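Local coordinates for endoglucanase (Ganoderma lucidum, PDB 5D8Z), which probably hydrolyses internal beta-1,4 linkages of cellulose and related glucans, as a family 5 glycoside hydrolase, at residues A[207-211]-A[212-216]; A[225-228]-A[229-232]; A[176-179]-A[180-184]. All blocks are in the same frame, centred on the assembly; numbering follows the deposited sequence.

Contact 1. Residues A[207-211]-A[212-216]; sequences TFVSN and GSADA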
ATOM      1  N   THR A 207     -12.154 -10.490  -5.643  1.00 48.73           N
ATOM      2  CA  THR A 207     -13.393  -9.916  -6.176  1.00 48.62           C
ATOM      3  C   THR A 207     -13.132  -8.728  -7.077  1.00 44.56           C
ATOM      4  O   THR A 207     -14.074  -8.130  -7.565  1.00 45.10           O
ATOM      5  CB  THR A 207     -14.270  -9.407  -5.036  1.00 49.44           C
ATOM      6  OG1 THR A 207     -13.531  -8.395  -4.325  1.00 58.76           O
ATOM      7  CG2 THR A 207     -14.619 -10.552  -4.104  1.00 47.33           C
ATOM      8  N   PHE A 208     -11.869  -8.379  -7.285  1.00 39.87           N
ATOM      9  CA  PHE A 208     -11.540  -7.162  -7.995  1.00 40.49           C
ATOM     10  C   PHE A 208     -12.213  -6.999  -9.341  1.00 42.77           C
ATOM     11  O   PHE A 208     -12.591  -5.891  -9.697  1.00 48.96           O
ATOM     12  CB  PHE A 208     -10.042  -7.048  -8.210  1.00 40.81           C
ATOM     13  CG  PHE A 208      -9.606  -5.678  -8.649  1.00 40.07           C
ATOM     14  CD1 PHE A 208      -9.480  -4.661  -7.725  1.00 38.01           C
ATOM     15  CD2 PHE A 208      -9.337  -5.408  -9.984  1.00 40.95           C
ATOM     16  CE1 PHE A 208      -9.098  -3.398  -8.117  1.00 40.68           C
ATOM     17  CE2 PHE A 208      -8.941  -4.147 -10.386  1.00 42.72           C
ATOM     18  CZ  PHE A 208      -8.817  -3.137  -9.450  1.00 42.21           C
ATOM     19  N   VAL A 209     -12.328  -8.086 -10.100  1.00 45.77           N
ATOM     20  CA  VAL A 209     -13.052  -8.087 -11.383  1.00 44.17           C
ATOM     21  C   VAL A 209     -14.551  -8.372 -11.179  1.00 45.39           C
ATOM     22  O   VAL A 209     -15.401  -7.676 -11.758  1.00 43.83           O
ATOM     23  CB  VAL A 209     -12.473  -9.135 -12.362  1.00 45.99           C
ATOM     24  CG1 VAL A 209     -13.167  -9.043 -13.719  1.00 46.81           C
ATOM     25  CG2 VAL A 209     -10.958  -8.971 -12.515  1.00 46.13           C
ATOM     26  N   SER A 210     -14.881  -9.378 -10.365  1.00 41.37           N
ATOM     27  CA  SER A 210     -16.267  -9.784 -10.246  1.00 43.72           C
ATOM     28  C   SER A 210     -17.216  -8.728  -9.655  1.00 50.95           C
ATOM     29  O   SER A 210     -18.421  -8.776  -9.922  1.00 58.53           O
ATOM     30  CB  SER A 210     -16.395 -11.092  -9.465  1.00 43.46           C
ATOM     31  OG  SER A 210     -16.039 -10.956  -8.116  1.00 43.69           O
ATOM     32  N   ASN A 211     -16.716  -7.784  -8.860  1.00 49.14           N
ATOM     33  CA  ASN A 211     -17.611  -6.781  -8.251  1.00 46.02           C
ATOM     34  C   ASN A 211     -17.667  -5.465  -8.996  1.00 44.96           C
ATOM     35  O   ASN A 211     -18.356  -4.537  -8.582  1.00 46.47           O
ATOM     36  CB  ASN A 211     -17.254  -6.519  -6.785  1.00 44.78           C
ATOM     37  CG  ASN A 211     -15.899  -5.864  -6.601  1.00 44.72           C
ATOM     38  OD1 ASN A 211     -15.345  -5.218  -7.503  1.00 45.32           O
ATOM     39  ND2 ASN A 211     -15.345  -6.050  -5.421  1.00 45.51           N
ATOM     40  N   GLY A 212     -16.912  -5.366 -10.076  1.00 43.64           N
ATOM     41  CA  GLY A 212     -16.999  -4.211 -10.937  1.00 40.42           C
ATOM     42  C   GLY A 212     -15.873  -3.266 -10.713  1.00 40.74           C
ATOM     43  O   GLY A 212     -15.765  -2.262 -11.428  1.00 43.79           O
ATOM     44  N   SER A 213     -15.007  -3.564  -9.754  1.00 40.29           N
ATOM     45  CA  SER A 213     -13.925  -2.633  -9.471  1.00 43.51           C
ATOM     46  C   SER A 213     -13.056  -2.408 -10.702  1.00 42.71           C
ATOM     47  O   SER A 213     -12.765  -1.265 -11.060  1.00 43.61           O
ATOM     48  CB  SER A 213     -13.101  -3.098  -8.283  1.00 47.56           C
ATOM     49  OG  SER A 213     -13.934  -3.329  -7.160  1.00 52.32           O
ATOM     50  N   ALA A 214     -12.702  -3.491 -11.384  1.00 41.75           N
ATOM     51  CA  ALA A 214     -11.846  -3.416 -12.569  1.00 43.99           C
ATOM     52  C   ALA A 214     -12.443  -2.636 -13.730  1.00 44.72           C
ATOM     53  O   ALA A 214     -11.786  -1.734 -14.285  1.00 40.87           O
ATOM     54  CB  ALA A 214     -11.480  -4.818 -13.029  1.00 49.34           C
ATOM     55  N   ASP A 215     -13.675  -2.967 -14.121  1.00 49.69           N
ATOM     56  CA  ASP A 215     -14.269  -2.249 -15.263  1.00 56.68           C
ATOM     57  C   ASP A 215     -14.499  -0.730 -15.012  1.00 48.92           C
ATOM     58  O   ASP A 215     -14.219   0.116 -15.864  1.00 47.10           O
ATOM     59  CB  ASP A 215     -15.493  -3.001 -15.830  1.00 65.79           C
ATOM     60  CG  ASP A 215     -15.096  -3.964 -17.028  1.00 84.52           C
ATOM     61  OD1 ASP A 215     -14.208  -3.600 -17.862  1.00 86.24           O
ATOM     62  OD2 ASP A 215     -15.653  -5.089 -17.136  1.00 84.11           O
ATOM     63  N   ALA A 216     -14.909  -0.381 -13.806  1.00 43.17           N
ATOM     64  CA  ALA A 216     -15.014   1.013 -13.437  1.00 40.48           C
ATOM     65  C   ALA A 216     -13.660   1.696 -13.493  1.00 37.18           C
ATOM     66  O   ALA A 216     -13.519   2.777 -14.072  1.00 34.52           O
ATOM     67  CB  ALA A 216     -15.590   1.121 -12.051  1.00 42.08           C
TER

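Contact 2. Residues A[225-228]-A[229-232]; sequences GSVT and NLIF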
ATOM      1  N   GLY A 225      -5.311  11.202 -21.940  1.00 48.96           N
ATOM      2  CA  GLY A 225      -6.103  10.054 -22.457  1.00 48.55           C
ATOM      3  C   GLY A 225      -5.491   8.644 -22.324  1.00 47.53           C
ATOM      4  O   GLY A 225      -6.161   7.645 -22.559  1.00 46.69           O
ATOM      5  N   SER A 226      -4.228   8.562 -21.918  1.00 47.01           N
ATOM      6  CA  SER A 226      -3.550   7.294 -21.666  1.00 47.83           C
ATOM      7  C   SER A 226      -3.839   6.652 -20.269  1.00 47.15           C
ATOM      8  O   SER A 226      -4.275   7.322 -19.338  1.00 43.73           O
ATOM      9  CB  SER A 226      -2.051   7.546 -21.804  1.00 45.17           C
ATOM     10  OG  SER A 226      -1.733   8.746 -21.117  1.00 45.99           O
ATOM     11  N   VAL A 227      -3.573   5.344 -20.168  1.00 46.58           N
ATOM     12  CA  VAL A 227      -3.479   4.634 -18.898  1.00 44.82           C
ATOM     13  C   VAL A 227      -2.025   4.369 -18.462  1.00 45.84           C
ATOM     14  O   VAL A 227      -1.787   3.734 -17.452  1.00 47.28           O
ATOM     15  CB  VAL A 227      -4.207   3.290 -18.927  1.00 44.03           C
ATOM     16  CG1 VAL A 227      -5.704   3.501 -19.042  1.00 43.96           C
ATOM     17  CG2 VAL A 227      -3.693   2.419 -20.053  1.00 45.73           C
ATOM     18  N   THR A 228      -1.053   4.865 -19.206  1.00 45.57           N
ATOM     19  CA  THR A 228       0.327   4.680 -18.824  1.00 46.37           C
ATOM     20  C   THR A 228       0.504   4.934 -17.335  1.00 45.78           C
ATOM     21  O   THR A 228       0.085   5.972 -16.807  1.00 41.67           O
ATOM     22  CB  THR A 228       1.227   5.641 -19.601  1.00 46.86           C
ATOM     23  OG1 THR A 228       1.092   5.332 -20.983  1.00 49.36           O
ATOM     24  CG2 THR A 228       2.698   5.523 -19.160  1.00 44.89           C
ATOM     25  N   ASN A 229       1.128   3.967 -16.672  1.00 45.16           N
ATOM     26  CA  ASN A 229       1.510   4.120 -15.279  1.00 44.55           C
ATOM     27  C   ASN A 229       0.357   4.288 -14.288  1.00 44.18           C
ATOM     28  O   ASN A 229       0.492   4.989 -13.292  1.00 46.72           O
ATOM     29  CB  ASN A 229       2.512   5.270 -15.177  1.00 40.69           C
ATOM     30  CG  ASN A 229       3.902   4.816 -15.526  1.00 39.56           C
ATOM     31  OD1 ASN A 229       4.124   3.613 -15.680  1.00 37.32           O
ATOM     32  ND2 ASN A 229       4.850   5.744 -15.605  1.00 37.03           N
ATOM     33  N   LEU A 230      -0.765   3.657 -14.594  1.00 38.91           N
ATOM     34  CA  LEU A 230      -1.890   3.598 -13.696  1.00 40.78           C
ATOM     35  C   LEU A 230      -2.094   2.114 -13.454  1.00 40.16           C
ATOM     36  O   LEU A 230      -2.484   1.377 -14.357  1.00 37.24           O
ATOM     37  CB  LEU A 230      -3.155   4.165 -14.334  1.00 41.83           C
ATOM     38  CG  LEU A 230      -3.143   5.575 -14.891  1.00 42.67           C
ATOM     39  CD1 LEU A 230      -4.505   5.856 -15.487  1.00 42.41           C
ATOM     40  CD2 LEU A 230      -2.816   6.585 -13.810  1.00 42.93           C
ATOM     41  N   ILE A 231      -1.831   1.681 -12.235  1.00 36.88           N
ATOM     42  CA  ILE A 231      -1.708   0.285 -11.952  1.00 35.57           C
ATOM     43  C   ILE A 231      -2.768   0.014 -10.919  1.00 37.43           C
ATOM     44  O   ILE A 231      -2.953   0.814 -10.014  1.00 39.84           O
ATOM     45  CB  ILE A 231      -0.303   0.004 -11.366  1.00 35.06           C
ATOM     46  CG1 ILE A 231       0.793   0.535 -12.311  1.00 35.80           C
ATOM     47  CG2 ILE A 231      -0.117  -1.472 -11.006  1.00 34.43           C
ATOM     48  CD1 ILE A 231       0.895  -0.149 -13.663  1.00 35.54           C
ATOM     49  N   PHE A 232      -3.474  -1.093 -11.056  1.00 37.15           N
ATOM     50  CA  PHE A 232      -4.430  -1.481 -10.043  1.00 40.31           C
ATOM     51  C   PHE A 232      -3.731  -1.900  -8.765  1.00 40.85           C
ATOM     52  O   PHE A 232      -2.636  -2.403  -8.780  1.00 43.37           O
ATOM     53  CB  PHE A 232      -5.377  -2.556 -10.585  1.00 42.02           C
ATOM     54  CG  PHE A 232      -6.115  -2.098 -11.793  1.00 43.58           C
ATOM     55  CD1 PHE A 232      -7.118  -1.152 -11.681  1.00 47.14           C
ATOM     56  CD2 PHE A 232      -5.748  -2.528 -13.049  1.00 45.77           C
ATOM     57  CE1 PHE A 232      -7.780  -0.677 -12.808  1.00 50.84           C
ATOM     58  CE2 PHE A 232      -6.411  -2.060 -14.183  1.00 49.44           C
ATOM     59  CZ  PHE A 232      -7.428  -1.135 -14.064  1.00 48.92           C
TER

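Contact 3. Residues A[176-179]-A[180-184]; sequences DSVQ and AAVTA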
ATOM      1  N   ASP A 176     -14.721   7.714 -10.132  1.00 40.70           N
ATOM      2  CA  ASP A 176     -14.718   9.192 -10.337  1.00 44.20           C
ATOM      3  C   ASP A 176     -13.879   9.958  -9.324  1.00 39.33           C
ATOM      4  O   ASP A 176     -13.139  10.865  -9.681  1.00 39.33           O
ATOM      5  CB  ASP A 176     -16.140   9.766 -10.372  1.00 51.12           C
ATOM      6  CG  ASP A 176     -16.916   9.345 -11.629  1.00 62.21           C
ATOM      7  OD1 ASP A 176     -16.307   9.345 -12.730  1.00 73.44           O
ATOM      8  OD2 ASP A 176     -18.124   9.009 -11.525  1.00 65.58           O
ATOM      9  N   SER A 177     -13.980   9.578  -8.061  1.00 37.05           N
ATOM     10  CA  SER A 177     -13.143  10.163  -7.020  1.00 36.33           C
ATOM     11  C   SER A 177     -11.668   9.929  -7.306  1.00 35.80           C
ATOM     12  O   SER A 177     -10.837  10.796  -7.089  1.00 36.69           O
ATOM     13  CB  SER A 177     -13.509   9.557  -5.674  1.00 36.59           C
ATOM     14  OG  SER A 177     -14.903   9.716  -5.408  1.00 39.90           O
ATOM     15  N   VAL A 178     -11.354   8.754  -7.831  1.00 36.19           N
ATOM     16  CA  VAL A 178      -9.981   8.372  -8.098  1.00 35.24           C
ATOM     17  C   VAL A 178      -9.467   9.128  -9.312  1.00 36.05           C
ATOM     18  O   VAL A 178      -8.284   9.490  -9.378  1.00 36.01           O
ATOM     19  CB  VAL A 178      -9.873   6.868  -8.358  1.00 36.33           C
ATOM     20  CG1 VAL A 178      -8.451   6.519  -8.739  1.00 36.36           C
ATOM     21  CG2 VAL A 178     -10.347   6.062  -7.141  1.00 35.97           C
ATOM     22  N   GLN A 179     -10.357   9.368 -10.275  1.00 34.73           N
ATOM     23  CA  GLN A 179     -10.001  10.184 -11.410  1.00 33.17           C
ATOM     24  C   GLN A 179      -9.592  11.544 -10.889  1.00 32.07           C
ATOM     25  O   GLN A 179      -8.570  12.127 -11.252  1.00 30.36           O
ATOM     26  CB  GLN A 179     -11.203  10.312 -12.328  1.00 34.56           C
ATOM     27  CG  GLN A 179     -10.947  11.142 -13.580  1.00 36.05           C
ATOM     28  CD  GLN A 179      -9.843  10.559 -14.420  1.00 33.74           C
ATOM     29  OE1 GLN A 179      -9.990   9.488 -14.955  1.00 35.19           O
ATOM     30  NE2 GLN A 179      -8.721  11.238 -14.487  1.00 33.60           N
ATOM     31  N   ALA A 180     -10.403  12.059 -10.001  1.00 33.34           N
ATOM     32  CA  ALA A 180     -10.131  13.381  -9.524  1.00 37.47           C
ATOM     33  C   ALA A 180      -8.726  13.466  -8.921  1.00 38.43           C
ATOM     34  O   ALA A 180      -7.992  14.446  -9.159  1.00 43.85           O
ATOM     35  CB  ALA A 180     -11.182  13.801  -8.522  1.00 38.50           C
ATOM     36  N   ALA A 181      -8.349  12.453  -8.141  1.00 34.79           N
ATOM     37  CA  ALA A 181      -7.000  12.434  -7.537  1.00 33.00           C
ATOM     38  C   ALA A 181      -5.918  12.348  -8.613  1.00 30.05           C
ATOM     39  O   ALA A 181      -4.959  13.122  -8.609  1.00 26.19           O
ATOM     40  CB  ALA A 181      -6.870  11.273  -6.575  1.00 32.80           C
ATOM     41  N   VAL A 182      -6.098  11.426  -9.557  1.00 27.07           N
ATOM     42  CA  VAL A 182      -5.113  11.255 -10.604  1.00 27.66           C
ATOM     43  C   VAL A 182      -4.864  12.584 -11.287  1.00 31.46           C
ATOM     44  O   VAL A 182      -3.714  13.072 -11.376  1.00 35.85           O
ATOM     45  CB  VAL A 182      -5.588  10.315 -11.700  1.00 27.27           C
ATOM     46  CG1 VAL A 182      -4.618  10.412 -12.862  1.00 26.91           C
ATOM     47  CG2 VAL A 182      -5.769   8.866 -11.198  1.00 26.15           C
ATOM     48  N   THR A 183      -5.950  13.195 -11.752  1.00 30.82           N
ATOM     49  CA  THR A 183      -5.841  14.477 -12.396  1.00 29.60           C
ATOM     50  C   THR A 183      -5.146  15.484 -11.499  1.00 30.19           C
ATOM     51  O   THR A 183      -4.299  16.236 -11.947  1.00 28.15           O
ATOM     52  CB  THR A 183      -7.222  14.999 -12.788  1.00 30.62           C
ATOM     53  OG1 THR A 183      -7.815  14.097 -13.721  1.00 29.97           O
ATOM     54  CG2 THR A 183      -7.105  16.378 -13.424  1.00 29.79           C
ATOM     55  N   ALA A 184      -5.489  15.509 -10.217  1.00 33.62           N
ATOM     56  CA  ALA A 184      -4.781  16.423  -9.327  1.00 36.64           C
ATOM     57  C   ALA A 184      -3.301  16.101  -9.370  1.00 37.60           C
ATOM     58  O   ALA A 184      -2.473  17.009  -9.470  1.00 43.89           O
ATOM     59  CB  ALA A 184      -5.306  16.358  -7.900  1.00 35.69           C
TER

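Contact 1. Residues A[207-211]-A[212-216]
With CG of Asn211 between its backbone N and carbonyl carbon (chi1 66°), the amide turns toward the chain that follows, bringing OD1 to Ser213 N. Phe208 has CG trans to its backbone N (chi1 -167°), which lays one ring face against the first residues of the helix. Asn211 OD1 accepts Ser213 N at 2.8 Å, almost in line with the side-chain carbonyl, and closes an Asx turn. The hydroxyl of Ser213 sits on the same oxygen, modelled so near that its exact distance is doubtful; OG is also hydrogen-bonded to Asn200 N, which ties the serine to the loop after strand 194-198. Its CB lies over one face of the Phe208 ring in a CH-pi contact, 4.2 Å from the centroid. At the rim, Phe208 CE2 packs against the methyl of Ala214, CE2 to CB 3.7 Å, and Val209 CG2 approaches that methyl too. Gly212 N to Val209 O (3.2 Å) closes a type I beta turn; separately, Ala214 N binds Phe208 O at 2.9 Å. Gly212, the N-cap, has a positive phi (102°) at which a side chain would collide with the preceding carbonyl. The side chain of Asn211 is about 11 Å from a bound glucose. The loop following strand 194-198, which also carries the glycan-binding Trp202, thus ends in an Asx turn leading into a short helix of the TIM barrel.

Contact 2. Residues A[225-228]-A[229-232]
The carboxamide of Asn229 has the methyl of Thr228 over one face, with Thr228 CG2 3.9 Å from Asn229 CG and slightly farther, 4.2 Å, from ND2. The two side chains run at a slant to each other on the outside of a type II beta turn from Val227 to Leu230, whose corners they occupy. Thr228 points its methyl this way because CG2 is trans to the backbone N, while OG1 (chi1 -62°) turns to the side of that N. Asn229 has the left-handed backbone conformation (phi 64°) expected at the third position of such a turn, one that asparagine tolerates well. Inside the turn, Leu230 N reaches Val227 O at 3.0 Å in a weak, bent hydrogen bond. The Leu230 side chain passes beside the same carbonyl: CG lies 3.4 Å from Val227 O, and Leu230 CD1 continues past it to Val227 CB, 4.3 Å away. Leu230 leans further on Leu197 of the neighbouring strand and on Arg186 of helix 171-187, and its carbonyl oxygen accepts Arg270 NH2. Backbone bonds from Asn229 and Ile231 to Ile195 bring the chain into the parallel sheet. Chemically, the turn has one weak bond of its own, one apolar pair and a methyl on an amide, which suggests that its position probably depends largely on the strand pairing and packing just beyond it.

Contact 3. Residues A[176-179]-A[180-184]
Gln179 and Thr183 sit one turn apart on helix 171-187, the crossover helix of the beta-alpha-beta unit that joins parallel strands 157-160 and 194-198 of the TIM barrel. Their polar ends are linked: Gln179 NE2 donates to Thr183 OG1 at 3.1 Å, with the hydroxyl oxygen close to the plane of the amide. The glutamine gets there by leaving the helix with CG trans to its backbone N and then bending at chi2 (60°), so that the amide runs slantwise toward the threonine. The same nitrogen also donates to Thr221 O, in the loop after helix 213-218, and a single amide therefore joins the helix to a neighbouring loop; Gln179 OE1 has a hydrogen-bonding partner outside the two segments as well. With an alanine at this position, Thr221 O and the hydroxyl of Thr183 would probably lose this donor, and helix and loop would lose a tie. The main chain is satisfied in the regular i to i+4 way. Ala180 N donates to Asp176 O at 3.0 Å, Ala181 N to Ser177 O at 3.2 Å, Val182 N to Val178 O at 2.9 Å, and Thr183 N to Gln179 O at 2.9 Å. Ser177 has its hydroxyl bonded to Leu173 O, one turn back, with a weak second bond to Asn137 ND2. Ala180 and Ala181 touch helix 137-149, Ala180 on Asn137 and Ala181 on Phe140 and Trp144. Along another side of the helix, Val178 CG1 meets Val182 CG2 at 4.3 Å.

The chain reaches contact 3 first, within the helix that connects barrel strands 157-160 and 194-198. Contact 1 follows, where the loop leaving strand 194-198 closes into helix 213-218, and contact 2 comes last, turning the chain into strand 230-235. All three are local and lie in series; none nests within or crosses another. Contacts 1 and 2 nevertheless meet in space, Phe208 CZ lying 3.4 Å from Phe232 CD1, with the ring planes at about 65°. Contact 3 touches neither directly, though Arg186 of its helix packs on Asn229 and Leu230. Together they connect the fourth, fifth and sixth strands of the barrel with intervening helices and loops.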